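Local coordinates for protein B-agarase (Saccharophagus degradans, PDB 4BQ2) that hydrolyses the beta-linkages of agarose chains as an exo-acting beta-agarase of glycoside hydrolase family 50, at residues N539-L544 against T564-A569; Y578-F583 against V614-K619; W698-D703 against Y716-V721. One frame throughout, in Å; residues are numbered along the deposited sequence.

Contact 1. Residues N539-L544 against T564-A569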
loop_
_atom_site.group_PDB
_atom_site.type_symbol
_atom_site.label_atom_id
_atom_site.label_comp_id
_atom_site.label_asym_id
_atom_site.label_seq_id
_atom_site.Cartn_x
_atom_site.Cartn_y
_atom_site.Cartn_z
ATOM N N ASN A 539 14.814 3.408 39.302
ATOM C CA ASN A 539 15.933 2.453 39.314
ATOM C C ASN A 539 15.515 1.024 39.597
ATOM O O ASN A 539 15.972 0.093 38.930
ATOM C CB ASN A 539 16.981 2.853 40.346
ATOM C CG ASN A 539 17.921 3.917 39.834
ATOM O OD1 ASN A 539 18.223 3.984 38.643
ATOM N ND2 ASN A 539 18.401 4.749 40.737
ATOM N N ASN A 540 14.663 0.850 40.602
ATOM C CA ASN A 540 14.221 -0.489 40.951
ATOM C C ASN A 540 13.245 -1.035 39.931
ATOM O O ASN A 540 13.217 -2.224 39.701
ATOM C CB ASN A 540 13.606 -0.537 42.350
ATOM C CG ASN A 540 14.648 -0.761 43.439
ATOM O OD1 ASN A 540 15.628 -1.504 43.261
ATOM N ND2 ASN A 540 14.432 -0.128 44.583
ATOM N N ALA A 541 12.436 -0.167 39.329
ATOM C CA ALA A 541 11.506 -0.628 38.294
ATOM C C ALA A 541 12.258 -1.078 37.032
ATOM O O ALA A 541 11.914 -2.105 36.426
ATOM C CB ALA A 541 10.448 0.427 37.982
ATOM N N TRP A 542 13.318 -0.358 36.685
ATOM C CA TRP A 542 14.039 -0.624 35.443
ATOM C C TRP A 542 15.273 -1.459 35.639
ATOM O O TRP A 542 15.957 -1.795 34.666
ATOM C CB TRP A 542 14.414 0.689 34.751
ATOM C CG TRP A 542 13.224 1.435 34.185
ATOM C CD1 TRP A 542 11.907 1.210 34.452
ATOM C CD2 TRP A 542 13.268 2.556 33.287
ATOM N NE1 TRP A 542 11.125 2.106 33.753
ATOM C CE2 TRP A 542 11.941 2.937 33.028
ATOM C CE3 TRP A 542 14.310 3.261 32.667
ATOM C CZ2 TRP A 542 11.617 4.018 32.180
ATOM C CZ3 TRP A 542 13.996 4.331 31.829
ATOM C CH2 TRP A 542 12.656 4.694 31.590
ATOM N N GLY A 543 15.539 -1.805 36.898
ATOM C CA GLY A 543 16.749 -2.542 37.264
ATOM C C GLY A 543 18.011 -1.734 37.000
ATOM O O GLY A 543 19.028 -2.291 36.628
ATOM N N LEU A 544 17.953 -0.416 37.190
ATOM C CA LEU A 544 19.098 0.455 36.882
ATOM C C LEU A 544 19.715 1.079 38.142
ATOM O O LEU A 544 19.214 0.882 39.249
ATOM C CB LEU A 544 18.668 1.568 35.908
ATOM C CG LEU A 544 18.246 1.254 34.468
ATOM C CD1 LEU A 544 17.822 2.526 33.750
ATOM C CD2 LEU A 544 19.363 0.572 33.694
ATOM N N THR A 564 10.343 -5.998 30.458
ATOM C CA THR A 564 9.742 -6.530 31.688
ATOM C C THR A 564 8.381 -5.865 31.887
ATOM O O THR A 564 8.018 -4.961 31.121
ATOM C CB THR A 564 10.620 -6.220 32.915
ATOM O OG1 THR A 564 10.787 -4.797 33.024
ATOM C CG2 THR A 564 11.958 -6.905 32.803
ATOM N N ASP A 565 7.653 -6.265 32.933
ATOM C CA ASP A 565 6.321 -5.700 33.219
ATOM C C ASP A 565 6.360 -4.198 33.403
ATOM O O ASP A 565 5.499 -3.485 32.878
ATOM C CB ASP A 565 5.706 -6.380 34.451
ATOM C CG ASP A 565 5.408 -7.866 34.200
ATOM O OD1 ASP A 565 5.190 -8.219 33.021
ATOM O OD2 ASP A 565 5.439 -8.685 35.153
ATOM N N THR A 566 7.344 -3.710 34.167
ATOM C CA THR A 566 7.415 -2.275 34.455
ATOM C C THR A 566 7.805 -1.507 33.192
ATOM O O THR A 566 7.151 -0.509 32.866
ATOM C CB THR A 566 8.376 -1.928 35.635
ATOM O OG1 THR A 566 9.650 -2.533 35.408
ATOM C CG2 THR A 566 7.837 -2.445 36.956
ATOM N N LEU A 567 8.848 -1.967 32.481
ATOM C CA LEU A 567 9.241 -1.339 31.224
ATOM C C LEU A 567 8.092 -1.338 30.216
ATOM O O LEU A 567 7.774 -0.297 29.640
ATOM C CB LEU A 567 10.501 -1.999 30.614
ATOM C CG LEU A 567 11.836 -1.583 31.236
ATOM C CD1 LEU A 567 12.974 -2.415 30.649
ATOM C CD2 LEU A 567 12.092 -0.080 31.054
ATOM N N ARG A 568 7.401 -2.466 30.050
ATOM C CA ARG A 568 6.227 -2.459 29.178
ATOM C C ARG A 568 5.153 -1.414 29.587
ATOM O O ARG A 568 4.643 -0.657 28.737
ATOM C CB ARG A 568 5.605 -3.854 29.102
ATOM C CG ARG A 568 4.448 -3.924 28.140
ATOM C CD ARG A 568 3.784 -5.305 28.173
ATOM N NE ARG A 568 4.774 -6.369 27.993
ATOM C CZ ARG A 568 5.203 -6.813 26.813
ATOM N NH1 ARG A 568 4.715 -6.296 25.683
ATOM N NH2 ARG A 568 6.127 -7.772 26.761
ATOM N N ALA A 569 4.815 -1.369 30.879
ATOM C CA ALA A 569 3.803 -0.424 31.377
ATOM C C ALA A 569 4.218 1.010 31.071
ATOM O O ALA A 569 3.392 1.838 30.666
ATOM C CB ALA A 569 3.583 -0.603 32.879
HETATM O O HOH W 1 12.876 -3.912 34.462
#

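Contact 2. Residues Y578-F583 against V614-K619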
loop_
_atom_site.group_PDB
_atom_site.type_symbol
_atom_site.label_atom_id
_atom_site.label_comp_id
_atom_site.label_asym_id
_atom_site.label_seq_id
_atom_site.Cartn_x
_atom_site.Cartn_y
_atom_site.Cartn_z
ATOM N N TYR A 578 2.294 10.210 23.677
ATOM C CA TYR A 578 2.767 10.677 22.372
ATOM C C TYR A 578 1.602 10.720 21.345
ATOM O O TYR A 578 1.349 11.754 20.700
ATOM C CB TYR A 578 3.904 9.768 21.851
ATOM C CG TYR A 578 4.365 10.150 20.435
ATOM C CD1 TYR A 578 5.263 11.213 20.230
ATOM C CD2 TYR A 578 3.865 9.493 19.311
ATOM C CE1 TYR A 578 5.662 11.593 18.935
ATOM C CE2 TYR A 578 4.272 9.864 18.019
ATOM C CZ TYR A 578 5.157 10.922 17.836
ATOM O OH TYR A 578 5.585 11.298 16.549
ATOM N N ALA A 579 0.922 9.590 21.186
ATOM C CA ALA A 579 -0.225 9.514 20.278
ATOM C C ALA A 579 -1.397 10.451 20.659
ATOM O O ALA A 579 -1.986 11.091 19.777
ATOM C CB ALA A 579 -0.691 8.081 20.116
ATOM N N ASP A 580 -1.726 10.552 21.950
ATOM C CA ASP A 580 -2.719 11.551 22.382
ATOM C C ASP A 580 -2.383 12.977 21.935
ATOM O O ASP A 580 -3.255 13.702 21.437
ATOM C CB ASP A 580 -2.852 11.560 23.900
ATOM C CG ASP A 580 -3.708 10.425 24.438
ATOM O OD1 ASP A 580 -4.463 9.767 23.679
ATOM O OD2 ASP A 580 -3.630 10.187 25.665
ATOM N N GLN A 581 -1.113 13.359 22.085
ATOM C CA GLN A 581 -0.672 14.696 21.709
ATOM C C GLN A 581 -0.700 14.909 20.194
ATOM O O GLN A 581 -1.073 16.020 19.724
ATOM C CB GLN A 581 0.718 14.995 22.311
ATOM C CG GLN A 581 1.305 16.348 21.938
ATOM C CD GLN A 581 0.581 17.566 22.528
ATOM O OE1 GLN A 581 -0.264 17.456 23.427
ATOM N NE2 GLN A 581 0.932 18.747 22.023
ATOM N N TYR A 582 -0.298 13.871 19.434
ATOM C CA TYR A 582 -0.380 13.927 17.974
ATOM C C TYR A 582 -1.836 14.225 17.555
ATOM O O TYR A 582 -2.107 15.208 16.825
ATOM C CB TYR A 582 0.109 12.617 17.313
ATOM C CG TYR A 582 -0.167 12.623 15.819
ATOM C CD1 TYR A 582 0.714 13.247 14.920
ATOM C CD2 TYR A 582 -1.334 12.056 15.307
ATOM C CE1 TYR A 582 0.433 13.273 13.551
ATOM C CE2 TYR A 582 -1.631 12.109 13.957
ATOM C CZ TYR A 582 -0.748 12.717 13.087
ATOM O OH TYR A 582 -1.070 12.732 11.756
ATOM N N PHE A 583 -2.772 13.392 18.031
ATOM C CA PHE A 583 -4.183 13.505 17.621
ATOM C C PHE A 583 -4.900 14.723 18.167
ATOM O O PHE A 583 -5.738 15.294 17.463
ATOM C CB PHE A 583 -4.973 12.216 17.912
ATOM C CG PHE A 583 -4.614 11.089 17.005
ATOM C CD1 PHE A 583 -4.970 11.141 15.659
ATOM C CD2 PHE A 583 -3.854 10.000 17.463
ATOM C CE1 PHE A 583 -4.585 10.136 14.787
ATOM C CE2 PHE A 583 -3.489 8.964 16.588
ATOM C CZ PHE A 583 -3.869 9.033 15.253
ATOM N N VAL A 614 -4.146 3.466 18.424
ATOM C CA VAL A 614 -5.517 3.314 17.956
ATOM C C VAL A 614 -6.478 3.966 18.964
ATOM O O VAL A 614 -7.388 4.689 18.579
ATOM C CB VAL A 614 -5.905 1.837 17.752
ATOM C CG1 VAL A 614 -7.327 1.756 17.245
ATOM C CG2 VAL A 614 -4.976 1.132 16.739
ATOM N N LYS A 615 -6.252 3.745 20.255
ATOM C CA LYS A 615 -7.172 4.315 21.272
ATOM C C LYS A 615 -7.100 5.848 21.313
ATOM O O LYS A 615 -8.119 6.530 21.496
ATOM C CB LYS A 615 -6.880 3.703 22.632
ATOM C CG LYS A 615 -7.379 2.258 22.713
ATOM C CD LYS A 615 -6.818 1.540 23.935
ATOM C CE LYS A 615 -7.599 0.279 24.265
ATOM N NZ LYS A 615 -6.937 -0.473 25.371
ATOM N N ALA A 616 -5.903 6.375 21.071
ATOM C CA ALA A 616 -5.692 7.816 20.946
ATOM C C ALA A 616 -6.505 8.382 19.787
ATOM O O ALA A 616 -7.168 9.409 19.934
ATOM C CB ALA A 616 -4.197 8.143 20.791
ATOM N N ALA A 617 -6.476 7.696 18.640
ATOM C CA ALA A 617 -7.246 8.117 17.473
ATOM C C ALA A 617 -8.745 8.042 17.778
ATOM O O ALA A 617 -9.528 8.913 17.378
ATOM C CB ALA A 617 -6.893 7.253 16.266
ATOM N N ALA A 618 -9.141 7.015 18.524
ATOM C CA ALA A 618 -10.569 6.879 18.864
ATOM C C ALA A 618 -11.052 8.091 19.674
ATOM O O ALA A 618 -12.214 8.472 19.597
ATOM C CB ALA A 618 -10.820 5.586 19.630
ATOM N N LYS A 619 -10.156 8.705 20.430
ATOM C CA LYS A 619 -10.520 9.804 21.325
ATOM C C LYS A 619 -10.796 11.080 20.524
ATOM O O LYS A 619 -11.720 11.836 20.862
ATOM C CB LYS A 619 -9.398 10.022 22.357
ATOM C CG LYS A 619 -9.732 10.964 23.518
ATOM C CD LYS A 619 -8.596 10.972 24.546
ATOM C CE LYS A 619 -9.019 11.632 25.855
ATOM N NZ LYS A 619 -9.586 12.986 25.643
#

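Contact 3. Residues W698-D703 against Y716-V721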
loop_
_atom_site.group_PDB
_atom_site.type_symbol
_atom_site.label_atom_id
_atom_site.label_comp_id
_atom_site.label_asym_id
_atom_site.label_seq_id
_atom_site.Cartn_x
_atom_site.Cartn_y
_atom_site.Cartn_z
ATOM N N TRP A 698 -10.597 1.947 -2.391
ATOM C CA TRP A 698 -9.616 1.151 -3.145
ATOM C C TRP A 698 -8.456 2.000 -3.591
ATOM O O TRP A 698 -8.643 3.148 -4.091
ATOM C CB TRP A 698 -10.370 0.596 -4.369
ATOM C CG TRP A 698 -9.517 0.073 -5.488
ATOM C CD1 TRP A 698 -8.781 0.804 -6.397
ATOM C CD2 TRP A 698 -9.314 -1.287 -5.800
ATOM N NE1 TRP A 698 -8.136 -0.047 -7.284
ATOM C CE2 TRP A 698 -8.441 -1.339 -6.929
ATOM C CE3 TRP A 698 -9.781 -2.488 -5.239
ATOM C CZ2 TRP A 698 -8.053 -2.548 -7.506
ATOM C CZ3 TRP A 698 -9.378 -3.677 -5.801
ATOM C CH2 TRP A 698 -8.552 -3.701 -6.944
ATOM N N PHE A 699 -7.248 1.467 -3.410
ATOM C CA PHE A 699 -6.034 2.135 -3.856
ATOM C C PHE A 699 -5.540 1.386 -5.098
ATOM O O PHE A 699 -5.084 0.242 -4.964
ATOM C CB PHE A 699 -4.970 2.058 -2.741
ATOM C CG PHE A 699 -3.734 2.893 -3.005
ATOM C CD1 PHE A 699 -2.735 2.430 -3.868
ATOM C CD2 PHE A 699 -3.561 4.138 -2.384
ATOM C CE1 PHE A 699 -1.587 3.193 -4.097
ATOM C CE2 PHE A 699 -2.417 4.924 -2.621
ATOM C CZ PHE A 699 -1.431 4.453 -3.496
ATOM N N GLN A 700 -5.629 1.956 -6.308
ATOM C CA GLN A 700 -5.955 3.350 -6.618
ATOM C C GLN A 700 -6.687 3.414 -7.975
ATOM O O GLN A 700 -7.013 2.390 -8.542
ATOM C CB GLN A 700 -4.651 4.145 -6.679
ATOM C CG GLN A 700 -3.667 3.504 -7.686
ATOM C CD GLN A 700 -2.332 4.198 -7.760
ATOM O OE1 GLN A 700 -2.033 5.112 -6.991
ATOM N NE2 GLN A 700 -1.513 3.765 -8.692
ATOM N N TYR A 701 -6.915 4.616 -8.509
ATOM C CA TYR A 701 -7.698 4.781 -9.742
ATOM C C TYR A 701 -6.967 4.136 -10.946
ATOM O O TYR A 701 -7.580 3.434 -11.744
ATOM C CB TYR A 701 -7.906 6.289 -9.978
ATOM C CG TYR A 701 -8.768 6.705 -11.156
ATOM C CD1 TYR A 701 -9.715 5.861 -11.711
ATOM C CD2 TYR A 701 -8.672 8.018 -11.655
ATOM C CE1 TYR A 701 -10.495 6.279 -12.791
ATOM C CE2 TYR A 701 -9.484 8.460 -12.680
ATOM C CZ TYR A 701 -10.383 7.591 -13.254
ATOM O OH TYR A 701 -11.187 8.069 -14.300
ATOM N N MET A 702 -5.671 4.422 -11.080
ATOM C CA MET A 702 -4.910 3.971 -12.273
ATOM C C MET A 702 -3.850 2.970 -11.851
ATOM O O MET A 702 -3.399 3.040 -10.714
ATOM C CB MET A 702 -4.215 5.161 -12.928
ATOM C CG MET A 702 -5.183 6.266 -13.340
ATOM S SD MET A 702 -4.975 7.875 -12.505
ATOM C CE MET A 702 -3.295 8.386 -12.890
ATOM N N ASP A 703 -3.425 2.081 -12.753
ATOM C CA ASP A 703 -2.246 1.260 -12.473
ATOM C C ASP A 703 -1.094 2.184 -12.212
ATOM O O ASP A 703 -1.001 3.270 -12.818
ATOM C CB ASP A 703 -1.859 0.381 -13.689
ATOM C CG ASP A 703 -2.830 -0.747 -13.945
ATOM O OD1 ASP A 703 -3.513 -1.209 -12.997
ATOM O OD2 ASP A 703 -2.925 -1.156 -15.130
ATOM N N TYR A 716 2.533 -1.618 -9.693
ATOM C CA TYR A 716 1.472 -2.595 -9.493
ATOM C C TYR A 716 0.242 -2.500 -10.404
ATOM O O TYR A 716 -0.157 -1.408 -10.810
ATOM C CB TYR A 716 0.936 -2.426 -8.046
ATOM C CG TYR A 716 1.919 -2.535 -6.889
ATOM C CD1 TYR A 716 3.100 -3.292 -6.990
ATOM C CD2 TYR A 716 1.623 -1.939 -5.653
ATOM C CE1 TYR A 716 3.979 -3.404 -5.930
ATOM C CE2 TYR A 716 2.479 -2.070 -4.564
ATOM C CZ TYR A 716 3.647 -2.803 -4.694
ATOM O OH TYR A 716 4.503 -2.939 -3.607
ATOM N N ASN A 717 -0.430 -3.634 -10.605
ATOM C CA ASN A 717 -1.735 -3.672 -11.267
ATOM C C ASN A 717 -2.826 -3.405 -10.261
ATOM O O ASN A 717 -3.549 -4.304 -9.883
ATOM C CB ASN A 717 -1.979 -5.018 -11.980
ATOM C CG ASN A 717 -3.400 -5.141 -12.550
ATOM O OD1 ASN A 717 -4.026 -4.133 -13.006
ATOM N ND2 ASN A 717 -3.937 -6.330 -12.486
ATOM N N VAL A 718 -2.960 -2.150 -9.849
ATOM C CA VAL A 718 -3.887 -1.818 -8.793
ATOM C C VAL A 718 -4.937 -0.822 -9.274
ATOM O O VAL A 718 -5.701 -0.295 -8.467
ATOM C CB VAL A 718 -3.145 -1.351 -7.523
ATOM C CG1 VAL A 718 -2.338 -2.514 -6.970
ATOM C CG2 VAL A 718 -2.244 -0.155 -7.794
ATOM N N GLY A 719 -4.993 -0.611 -10.597
ATOM C CA GLY A 719 -5.928 0.377 -11.172
ATOM C C GLY A 719 -7.302 -0.192 -11.473
ATOM O O GLY A 719 -7.445 -1.400 -11.705
ATOM N N PHE A 720 -8.312 0.679 -11.434
ATOM C CA PHE A 720 -9.560 0.435 -12.177
ATOM C C PHE A 720 -9.370 0.741 -13.670
ATOM O O PHE A 720 -10.131 0.265 -14.496
ATOM C CB PHE A 720 -10.726 1.251 -11.576
ATOM C CG PHE A 720 -11.535 0.475 -10.580
ATOM C CD1 PHE A 720 -10.943 -0.037 -9.430
ATOM C CD2 PHE A 720 -12.889 0.212 -10.821
ATOM C CE1 PHE A 720 -11.706 -0.760 -8.504
ATOM C CE2 PHE A 720 -13.639 -0.518 -9.911
ATOM C CZ PHE A 720 -13.053 -1.014 -8.748
ATOM N N VAL A 721 -8.345 1.511 -14.000
ATOM C CA VAL A 721 -7.982 1.740 -15.424
ATOM C C VAL A 721 -6.517 1.447 -15.614
ATOM O O VAL A 721 -5.733 1.577 -14.670
ATOM C CB VAL A 721 -8.298 3.191 -15.903
ATOM C CG1 VAL A 721 -9.797 3.519 -15.743
ATOM C CG2 VAL A 721 -7.438 4.250 -15.195
#

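Contact 1. Residues N539-L544 against T564-A569
The backbone carbonyl O of Ala-541 is gripped by a hydroxyl from across the contact, Thr-566 OG1, and by a water. Thr-566 OG1 donates to Ala-541 O over 2.5 Å, a short bond whose donor stands above the carbonyl plane, 44° out of it, rather than on a lone pair. The water donates to the same Ala-541 O at 2.8 Å and also lies 2.7 Å from Thr-564 OG1, so a second, indirect link runs beside the first. The hydroxyl of Thr-566 sits between its backbone N and carbonyl carbon (chi1 52°), which aims OG1 at the end of helix 535-542. Alongside this bond, Thr-566 CB rests 3.9 Å from Ala-541 CB. Thr-564 is the N-cap of helix 565-593, and its OG1 also takes a long, weak capping bond from Leu-567 N. Deeper in, one methyl of Leu-567 meets the indole of Trp-542: CD2 stands 3.4 Å from the centroid of the five-membered ring, only 1° off the normal, a CH-pi contact over the face. The two side chains cross at about a right angle. Trp-542 NE1 does not spend its proton here; it bonds Asp-570, one helical turn beyond Thr-566, while Leu-528 and Tyr-532 of helix 519-532 also pack against the indole. The C-terminal end of helix 535-542 thus meets the N-terminal start of helix 565-593, and a carbonyl near a helix end, where main-chain partners run out, is supplied by a threonine hydroxyl and a water.

Contact 2. Residues Y578-F583 against V614-K619
Ala-616 CB fits among three side chains of helix 565-593, and this is the tight part of the contact. Ala-579 CB lies 3.6 Å from Ala-616 CB. Phe-583 CD2 is 3.8 Å from Ala-616 CB. Asp-580 OD1 comes within 3.3 Å of Ala-616 CB. Small residues let the segments come close: their axes approach to 8.4 Å, crossing at -32° with the two helices running in roughly the same direction, and the CA atoms of Asp-580 and Ala-616 are 5.0 Å apart. Beside this, Phe-583 lays the face of its ring against Ala-617, whose CB stands 3.9 Å from the ring centroid, 19° off the normal, in a CH-pi contact. With CG anti to the carbonyl carbon (chi1 -72°), the ring reaches across to the other helix; Tyr-582 CD2 covers its opposite face, sandwiching the phenyl. Val-613 and Tyr-620 of helix 611-620 extend the apolar layer around it. The other side is looser. Lys-619 is exposed and merely brushes the edge of the contact, its CD 4.4 Å from Asp-580 OD1, while its NZ stays 6.4 Å from that same oxygen. The charges are opposite but do not meet, so any attraction is probably weak and long-range. No hydrogen bond joins the two segments. This is packing between helices 565-593 and 611-620, in the part related to beta-galactosidases, in which methyl groups and one aromatic face supply the close fit; its cohesion therefore rests mainly on shape and apolar burial, with the acid and the lysine at its polar margin.

Contact 3. Residues W698-D703 against Y716-V721
Phe-720 directs its ring edge at the indole face of Trp-698, an edge-to-face pair with centroids 4.8 Å apart and planes at 85°. Leu-286 and Met-731 pack around the two rings. Outward from them, Val-721 CG2 lies 3.5 Å from Met-702 CG, the two side chains running side by side. The backbones then take over, at the end of strand 693-699 beside the parallel strands 280-287 and 648-652, consistent with the (beta/alpha)8 barrel of family 50 enzymes. A cis peptide precedes Gln-700, whose N donates to Val-718 O at 3.1 Å; Trp-698 NE1 reaches the same carbonyl at the indole edge in a weak, bent bond. Tyr-701 O accepts from Val-721 N, and more weakly from Phe-720 N, while Asp-703 N returns a bond to Val-721 O, making a single beta bridge of Met-702 with Val-721. Gly-719 runs close against this backbone, its CA 3.4 Å from Met-702 C. At the polar edge, CG of Asp-703 is turned anti to its carbonyl carbon (chi1 -71°), bringing OD1 2.9 Å from Gly-719 N, which meets it on the anti side of the carboxylate. OD2 bonds Tyr-728 and a glycerol, probably from the crystallisation liquor.

In the fold
From the N terminus, the chain first passes through the CBM-like part, where calcium is bound; all three contacts come later. Contact 1 closes a connection of 19 residues, holding the short helix 549-552, between segments 539-544 and 564-569. Helix 565-593 runs on to contact 2, about 11 Å away at nearest atoms, where it packs on helix 611-620 after 30 intervening residues. One long helix thus links an outlying helical corner to a buried one nearer the body of the fold. Contact 3 comes last, about 16 Å from contact 2 at nearest atoms, and folds the loop before helix 729-739 back on the end of strand 693-699. The three follow in series; none nests or crosses.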